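Local coordinates for hypothetical membrane spanning protein (Thermus thermophilus, PDB 2VPZ) that probably serves as the membrane subunit of a polysulfide reductase, exchanging electrons with quinones inside the lipid bilayer, at residues C[68-71]-C[72-75]; C[58-61]-C[62-66]; C[92-95]-C[96-100]. All coordinates share one frame; numbering follows the deposited sequence.

Contact 1 of 3, residues C[68-71]-C[72-75]; sequences SPAR and FRFT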
loop_
_atom_site.group_PDB
_atom_site.type_symbol
_atom_site.label_atom_id
_atom_site.label_comp_id
_atom_site.label_asym_id
_atom_site.label_seq_id
_atom_site.Cartn_x
_atom_site.Cartn_y
_atom_site.Cartn_z
ATOM N N SER C 68 -2.356 -31.946 -30.077
ATOM C CA SER C 68 -1.191 -31.382 -29.391
ATOM C C SER C 68 -0.225 -30.641 -30.307
ATOM O O SER C 68 0.196 -31.166 -31.354
ATOM C CB SER C 68 -0.422 -32.466 -28.594
ATOM O OG SER C 68 0.843 -32.006 -28.173
ATOM N N PRO C 69 0.108 -29.372 -29.958
ATOM C CA PRO C 69 1.047 -28.585 -30.774
ATOM C C PRO C 69 2.413 -29.331 -30.884
ATOM O O PRO C 69 3.213 -29.078 -31.784
ATOM C CB PRO C 69 1.187 -27.255 -30.021
ATOM C CG PRO C 69 -0.114 -27.116 -29.233
ATOM C CD PRO C 69 -0.577 -28.540 -28.955
ATOM N N ALA C 70 2.668 -30.258 -29.967
ATOM C CA ALA C 70 3.910 -31.035 -29.968
ATOM C C ALA C 70 3.665 -32.478 -30.465
ATOM O O ALA C 70 4.385 -33.419 -30.096
ATOM C CB ALA C 70 4.552 -31.032 -28.551
ATOM N N ARG C 71 2.648 -32.629 -31.315
ATOM C CA ARG C 71 2.269 -33.919 -31.890
ATOM C C ARG C 71 3.411 -34.582 -32.717
ATOM O O ARG C 71 3.528 -35.805 -32.715
ATOM C CB ARG C 71 0.988 -33.783 -32.748
ATOM C CG ARG C 71 1.224 -33.763 -34.253
ATOM C CD ARG C 71 0.190 -32.878 -34.952
ATOM N NE ARG C 71 0.097 -31.543 -34.372
ATOM C CZ ARG C 71 -1.037 -30.871 -34.179
ATOM N NH1 ARG C 71 -2.186 -31.428 -34.526
ATOM N NH2 ARG C 71 -1.040 -29.652 -33.640
ATOM N N PHE C 72 4.242 -33.796 -33.407
ATOM C CA PHE C 72 5.345 -34.368 -34.189
ATOM C C PHE C 72 6.751 -34.216 -33.536
ATOM O O PHE C 72 7.753 -34.651 -34.093
ATOM C CB PHE C 72 5.335 -33.841 -35.655
ATOM C CG PHE C 72 4.110 -34.249 -36.480
ATOM C CD1 PHE C 72 3.425 -33.311 -37.260
ATOM C CD2 PHE C 72 3.622 -35.569 -36.445
ATOM C CE1 PHE C 72 2.274 -33.664 -37.986
ATOM C CE2 PHE C 72 2.464 -35.946 -37.172
ATOM C CZ PHE C 72 1.790 -34.984 -37.941
ATOM N N ARG C 73 6.803 -33.634 -32.345
ATOM C CA ARG C 73 8.056 -33.495 -31.606
ATOM C C ARG C 73 8.334 -34.739 -30.728
ATOM O O ARG C 73 9.439 -34.907 -30.192
ATOM C CB ARG C 73 8.021 -32.216 -30.760
ATOM C CG ARG C 73 7.968 -30.982 -31.634
ATOM C CD ARG C 73 8.795 -29.870 -30.997
ATOM N NE ARG C 73 8.280 -29.569 -29.658
ATOM C CZ ARG C 73 8.963 -29.598 -28.510
ATOM N NH1 ARG C 73 10.250 -29.916 -28.483
ATOM N NH2 ARG C 73 8.335 -29.325 -27.363
ATOM N N PHE C 74 7.331 -35.595 -30.633
ATOM C CA PHE C 74 7.334 -36.839 -29.866
ATOM C C PHE C 74 7.975 -36.717 -28.486
ATOM O O PHE C 74 9.040 -37.275 -28.215
ATOM C CB PHE C 74 7.973 -37.966 -30.701
ATOM C CG PHE C 74 7.308 -38.185 -32.048
ATOM C CD1 PHE C 74 8.059 -38.184 -33.228
ATOM C CD2 PHE C 74 5.917 -38.336 -32.123
ATOM C CE1 PHE C 74 7.438 -38.337 -34.491
ATOM C CE2 PHE C 74 5.268 -38.489 -33.370
ATOM C CZ PHE C 74 6.042 -38.483 -34.563
ATOM N N THR C 75 7.313 -35.948 -27.628
ATOM C CA THR C 75 7.725 -35.716 -26.253
ATOM C C THR C 75 6.759 -36.372 -25.206
ATOM O O THR C 75 7.067 -36.419 -24.024
ATOM C CB THR C 75 7.914 -34.155 -25.974
ATOM O OG1 THR C 75 7.102 -33.393 -26.869
ATOM C CG2 THR C 75 9.395 -33.734 -26.146
HETATM O O HOH W 1 4.492 -31.056 -33.859
#

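Contact 2 of 3, residues C[58-61]-C[62-66]; sequences ALDL and FILWA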
loop_
_atom_site.group_PDB
_atom_site.type_symbol
_atom_site.label_atom_id
_atom_site.label_comp_id
_atom_site.label_asym_id
_atom_site.label_seq_id
_atom_site.Cartn_x
_atom_site.Cartn_y
_atom_site.Cartn_z
ATOM N N ALA C 58 -8.843 -45.614 -26.684
ATOM C CA ALA C 58 -8.002 -45.439 -27.871
ATOM C C ALA C 58 -8.386 -44.138 -28.618
ATOM O O ALA C 58 -7.509 -43.327 -28.961
ATOM C CB ALA C 58 -8.121 -46.672 -28.827
ATOM N N LEU C 59 -9.681 -43.925 -28.858
ATOM C CA LEU C 59 -10.200 -42.726 -29.519
ATOM C C LEU C 59 -9.823 -41.458 -28.712
ATOM O O LEU C 59 -9.524 -40.413 -29.294
ATOM C CB LEU C 59 -11.743 -42.785 -29.737
ATOM C CG LEU C 59 -12.529 -41.553 -30.249
ATOM C CD1 LEU C 59 -11.967 -41.068 -31.605
ATOM C CD2 LEU C 59 -14.045 -41.862 -30.358
ATOM N N ASP C 60 -9.806 -41.539 -27.385
ATOM C CA ASP C 60 -9.437 -40.367 -26.577
ATOM C C ASP C 60 -7.920 -40.101 -26.558
ATOM O O ASP C 60 -7.503 -38.940 -26.603
ATOM C CB ASP C 60 -10.005 -40.419 -25.144
ATOM C CG ASP C 60 -9.825 -39.078 -24.378
ATOM O OD1 ASP C 60 -9.772 -38.023 -25.065
ATOM O OD2 ASP C 60 -9.758 -39.085 -23.128
ATOM N N LEU C 61 -7.079 -41.132 -26.488
ATOM C CA LEU C 61 -5.632 -40.889 -26.547
ATOM C C LEU C 61 -5.272 -40.382 -27.984
ATOM O O LEU C 61 -4.402 -39.517 -28.142
ATOM C CB LEU C 61 -4.802 -42.150 -26.166
ATOM C CG LEU C 61 -4.877 -42.707 -24.732
ATOM C CD1 LEU C 61 -4.070 -44.021 -24.611
ATOM C CD2 LEU C 61 -4.373 -41.655 -23.720
ATOM N N PHE C 62 -5.938 -40.892 -29.024
ATOM C CA PHE C 62 -5.668 -40.433 -30.397
ATOM C C PHE C 62 -6.014 -38.937 -30.571
ATOM O O PHE C 62 -5.231 -38.190 -31.161
ATOM C CB PHE C 62 -6.394 -41.282 -31.477
ATOM C CG PHE C 62 -6.251 -40.751 -32.908
ATOM C CD1 PHE C 62 -5.098 -41.001 -33.672
ATOM C CD2 PHE C 62 -7.268 -39.974 -33.473
ATOM C CE1 PHE C 62 -4.959 -40.476 -34.989
ATOM C CE2 PHE C 62 -7.154 -39.443 -34.778
ATOM C CZ PHE C 62 -5.992 -39.694 -35.537
ATOM N N ILE C 63 -7.144 -38.447 -30.071
ATOM C CA ILE C 63 -7.387 -37.016 -30.222
ATOM C C ILE C 63 -6.621 -36.100 -29.190
ATOM O O ILE C 63 -6.527 -34.895 -29.395
ATOM C CB ILE C 63 -8.965 -36.636 -30.397
ATOM C CG1 ILE C 63 -9.548 -36.050 -29.129
ATOM C CG2 ILE C 63 -9.736 -37.873 -30.893
ATOM C CD1 ILE C 63 -10.714 -35.037 -29.372
ATOM N N LEU C 64 -6.065 -36.676 -28.113
ATOM C CA LEU C 64 -5.215 -35.923 -27.137
ATOM C C LEU C 64 -3.859 -35.650 -27.829
ATOM O O LEU C 64 -3.187 -34.628 -27.602
ATOM C CB LEU C 64 -4.930 -36.713 -25.817
ATOM C CG LEU C 64 -5.776 -36.431 -24.564
ATOM C CD1 LEU C 64 -5.714 -37.584 -23.538
ATOM C CD2 LEU C 64 -5.341 -35.101 -23.911
ATOM N N TRP C 65 -3.458 -36.588 -28.679
ATOM C CA TRP C 65 -2.213 -36.513 -29.428
ATOM C C TRP C 65 -2.358 -35.732 -30.774
ATOM O O TRP C 65 -1.495 -34.916 -31.128
ATOM C CB TRP C 65 -1.643 -37.927 -29.659
ATOM C CG TRP C 65 -0.537 -37.962 -30.681
ATOM C CD1 TRP C 65 0.802 -37.746 -30.479
ATOM C CD2 TRP C 65 -0.703 -38.122 -32.104
ATOM N NE1 TRP C 65 1.467 -37.757 -31.683
ATOM C CE2 TRP C 65 0.573 -37.987 -32.696
ATOM C CE3 TRP C 65 -1.816 -38.362 -32.937
ATOM C CZ2 TRP C 65 0.778 -38.085 -34.099
ATOM C CZ3 TRP C 65 -1.623 -38.461 -34.333
ATOM C CH2 TRP C 65 -0.327 -38.320 -34.894
ATOM N N ALA C 66 -3.460 -35.940 -31.497
ATOM C CA ALA C 66 -3.732 -35.265 -32.770
ATOM C C ALA C 66 -4.051 -33.772 -32.629
ATOM O O ALA C 66 -4.125 -33.027 -33.622
ATOM C CB ALA C 66 -4.892 -35.965 -33.536
#

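Contact 3 of 3, residues C[92-95]-C[96-100]; sequences GAWG and LGLGF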
loop_
_atom_site.group_PDB
_atom_site.type_symbol
_atom_site.label_atom_id
_atom_site.label_comp_id
_atom_site.label_asym_id
_atom_site.label_seq_id
_atom_site.Cartn_x
_atom_site.Cartn_y
_atom_site.Cartn_z
ATOM N N GLY C 92 -4.267 -38.594 -14.940
ATOM C CA GLY C 92 -5.055 -38.999 -16.087
ATOM C C GLY C 92 -4.377 -39.871 -17.139
ATOM O O GLY C 92 -5.004 -40.767 -17.724
ATOM N N ALA C 93 -3.090 -39.627 -17.389
ATOM C CA ALA C 93 -2.299 -40.393 -18.366
ATOM C C ALA C 93 -2.051 -41.835 -17.909
ATOM O O ALA C 93 -2.127 -42.789 -18.704
ATOM C CB ALA C 93 -0.942 -39.690 -18.665
ATOM N N TRP C 94 -1.760 -41.993 -16.626
ATOM C CA TRP C 94 -1.530 -43.299 -16.039
ATOM C C TRP C 94 -2.829 -44.139 -15.804
ATOM O O TRP C 94 -2.803 -45.347 -16.027
ATOM C CB TRP C 94 -0.666 -43.147 -14.767
ATOM C CG TRP C 94 0.821 -42.902 -15.085
ATOM C CD1 TRP C 94 1.433 -41.697 -15.372
ATOM C CD2 TRP C 94 1.862 -43.898 -15.160
ATOM N NE1 TRP C 94 2.775 -41.898 -15.614
ATOM C CE2 TRP C 94 3.065 -43.232 -15.494
ATOM C CE3 TRP C 94 1.885 -45.294 -14.983
ATOM C CZ2 TRP C 94 4.296 -43.917 -15.648
ATOM C CZ3 TRP C 94 3.111 -45.984 -15.136
ATOM C CH2 TRP C 94 4.297 -45.285 -15.468
ATOM N N GLY C 95 -3.955 -43.513 -15.428
ATOM C CA GLY C 95 -5.220 -44.214 -15.221
ATOM C C GLY C 95 -5.805 -44.872 -16.466
ATOM O O GLY C 95 -6.137 -46.084 -16.481
ATOM N N LEU C 96 -5.924 -44.066 -17.525
ATOM C CA LEU C 96 -6.400 -44.481 -18.873
ATOM C C LEU C 96 -5.419 -45.568 -19.424
ATOM O O LEU C 96 -5.822 -46.707 -19.700
ATOM C CB LEU C 96 -6.460 -43.258 -19.840
ATOM C CG LEU C 96 -7.300 -41.988 -19.541
ATOM C CD1 LEU C 96 -6.692 -40.714 -20.204
ATOM C CD2 LEU C 96 -8.771 -42.180 -19.977
ATOM N N GLY C 97 -4.144 -45.190 -19.556
ATOM C CA GLY C 97 -3.074 -46.063 -20.033
ATOM C C GLY C 97 -3.076 -47.456 -19.403
ATOM O O GLY C 97 -3.249 -48.447 -20.124
ATOM N N LEU C 98 -2.889 -47.542 -18.083
ATOM C CA LEU C 98 -2.928 -48.810 -17.315
ATOM C C LEU C 98 -4.348 -49.441 -17.385
ATOM O O LEU C 98 -4.492 -50.667 -17.395
ATOM C CB LEU C 98 -2.514 -48.640 -15.826
ATOM C CG LEU C 98 -1.096 -48.155 -15.467
ATOM C CD1 LEU C 98 -1.060 -47.528 -14.056
ATOM C CD2 LEU C 98 -0.072 -49.298 -15.593
ATOM N N GLY C 99 -5.387 -48.611 -17.422
ATOM C CA GLY C 99 -6.746 -49.097 -17.539
ATOM C C GLY C 99 -7.007 -49.764 -18.889
ATOM O O GLY C 99 -7.919 -50.587 -19.032
ATOM N N PHE C 100 -6.189 -49.428 -19.882
ATOM C CA PHE C 100 -6.276 -49.972 -21.253
ATOM C C PHE C 100 -5.505 -51.314 -21.354
ATOM O O PHE C 100 -5.845 -52.176 -22.191
ATOM C CB PHE C 100 -5.766 -48.928 -22.270
ATOM C CG PHE C 100 -5.837 -49.360 -23.731
ATOM C CD1 PHE C 100 -6.927 -49.012 -24.540
ATOM C CD2 PHE C 100 -4.792 -50.089 -24.299
ATOM C CE1 PHE C 100 -6.973 -49.383 -25.899
ATOM C CE2 PHE C 100 -4.819 -50.471 -25.656
ATOM C CZ PHE C 100 -5.912 -50.116 -26.456
#

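Contact 1 of 3, residues C[68-71]-C[72-75]
A type I beta turn from Ser68 to Arg71 sets the Arg71 side chain against the ring of its neighbour Phe72. The main contact is CH-pi. Arg71 CG lies over one face of the ring, 3.5 Å from the centroid of Phe72, only 6° off the ring normal. Arg71 CD sits nearer the far rim, 3.8 Å from Phe72 CE1. The Phe72 CG lies beside its own backbone N (chi1 -64°), which folds the ring back over the arginine. With an alanine in place of Arg71, CG and CD are gone, and the Phe72 ring would probably lose the cover of that face and turn more freely. Arg71 O approaches the Phe74 ring obliquely, 3.3 Å from Phe74 CE2. Arg71 N donates to Ser68 O at 2.9 Å and closes the turn; Arg73 N adds a weak bond to Ala70 O. A water accepts from Phe72 N and donates to Pro69 O. At the start, Ser68 OG accepts from Ala70 N, an ST turn. Ala70 CB rests 3.9 Å from Thr75 OG1. Thr75 OG1 and Arg73 NH2 both bond to the backbone of another protein's chain. The contact lies in the loop between helix 46-65 and helix 88-107, at a boundary between subunits, and Trp65 NE1 reaches back from the first helix to Arg71 O in a weak bond.

Contact 2 of 3, residues C[58-61]-C[62-66]
Ala58 and Phe62 are joined by one of the i to i+4 bonds of helix 46-65, a predicted transmembrane alpha helix. Phe62 N donates to Ala58 O at 2.9 Å, the shortest bond between the two halves of this stretch. The carbonyls that follow are taken in order. Leu59 O accepts from Ile63 N, and Asp60 O from Leu64 N at 3.1 Å. The last bond is the more bent, with an N-H...O angle of 138°. Leu64 N also has a weak second acceptor in Leu61 O. That oxygen is shared too, because Trp65 N donates to it at 3.1 Å. Leu61 O therefore receives two N-H groups near the end of the helix. Ala66 N closes the series by donating to Phe62 O. Side chains follow the same spacing. Asp60 is buried, and its OD1 comes 4.3 Å from Leu64 CG. Both residues touch His21 on helix 16-41, which binds ubiquinone-1 in a structure of this protein, though none is bound to this chain here. This face of the helix thus belongs to the surroundings of the quinone site. Ile63 turns to Leu20 of the same helix. Its side chain is off the staggered positions (chi1 104°), with CG2 almost eclipsing its own N. The 3.0 Å approach of Ile63 CG2 to Leu59 O is strained, and the rotamer somewhat doubtful. The same Ile63 CG2 also packs 4.0 Å from Leu59 CD1.

Contact 3 of 3, residues C[92-95]-C[96-100]
Trp94 and Leu98 pack one turn apart on helix 88-107, a predicted transmembrane alpha helix that is rich in glycine here. Leu98 CD1 meets the indole at its edge, in the plane of the ring, 3.8 Å from Trp94 CE3. Torsions put both groups there. Trp94 carries its CG beside the backbone N, and chi1 -77° and chi2 84° together bring the CE3 edge against Leu98. Leu98 has a similar first rotation (chi1 -62°), and its branch runs back along the helix toward that edge. Leu98 CG also lies 3.3 Å from Trp94 O, the oxygen that accepts from Leu98 N at 3.0 Å. The rest of the indole is held from outside. Its N-H bonds to Leu79 O, Phe80 meets it edge-to-face, and Trp90 lies against it with the ring planes tilted. Gly92, Gly95, Gly97 and Gly99 carry no side chains. Gly99 N donates to Gly95 O at 2.8 Å; Leu96 N donates weakly to Gly92 O. Leu96 and Leu98 both turn to helix 117-136, touching Ala127 and Phe123 respectively. The Leu96 branch lies over the preceding turn. The fit there is tight, with Leu96 CD1 only 3.0 Å from Gly92 O.

The three contacts follow one another along the chain as helix end, loop and next helix. Contact 2 and contact 1 are separated by a single residue, their centres about 12 Å apart. There Phe72 CE2 packs 4.1 Å from Trp65 CZ2, and Arg71 NH1 comes 2.7 Å from Ala66 O. Contacts 2 and 3 lie on consecutive helices, joined where Ala58 CB meets Phe100 CE1 at 4.2 Å. Contacts 1 and 3 do not touch; their nearest atoms are about 10 Å apart. Contacts 2 and 3 both border residues that bind quinones in structures of this protein. Leu64 comes within about 3 Å of the His21 side chain, and Gly92 within about 3 Å of the Tyr130 side chain, whereas contact 1 lies away from them.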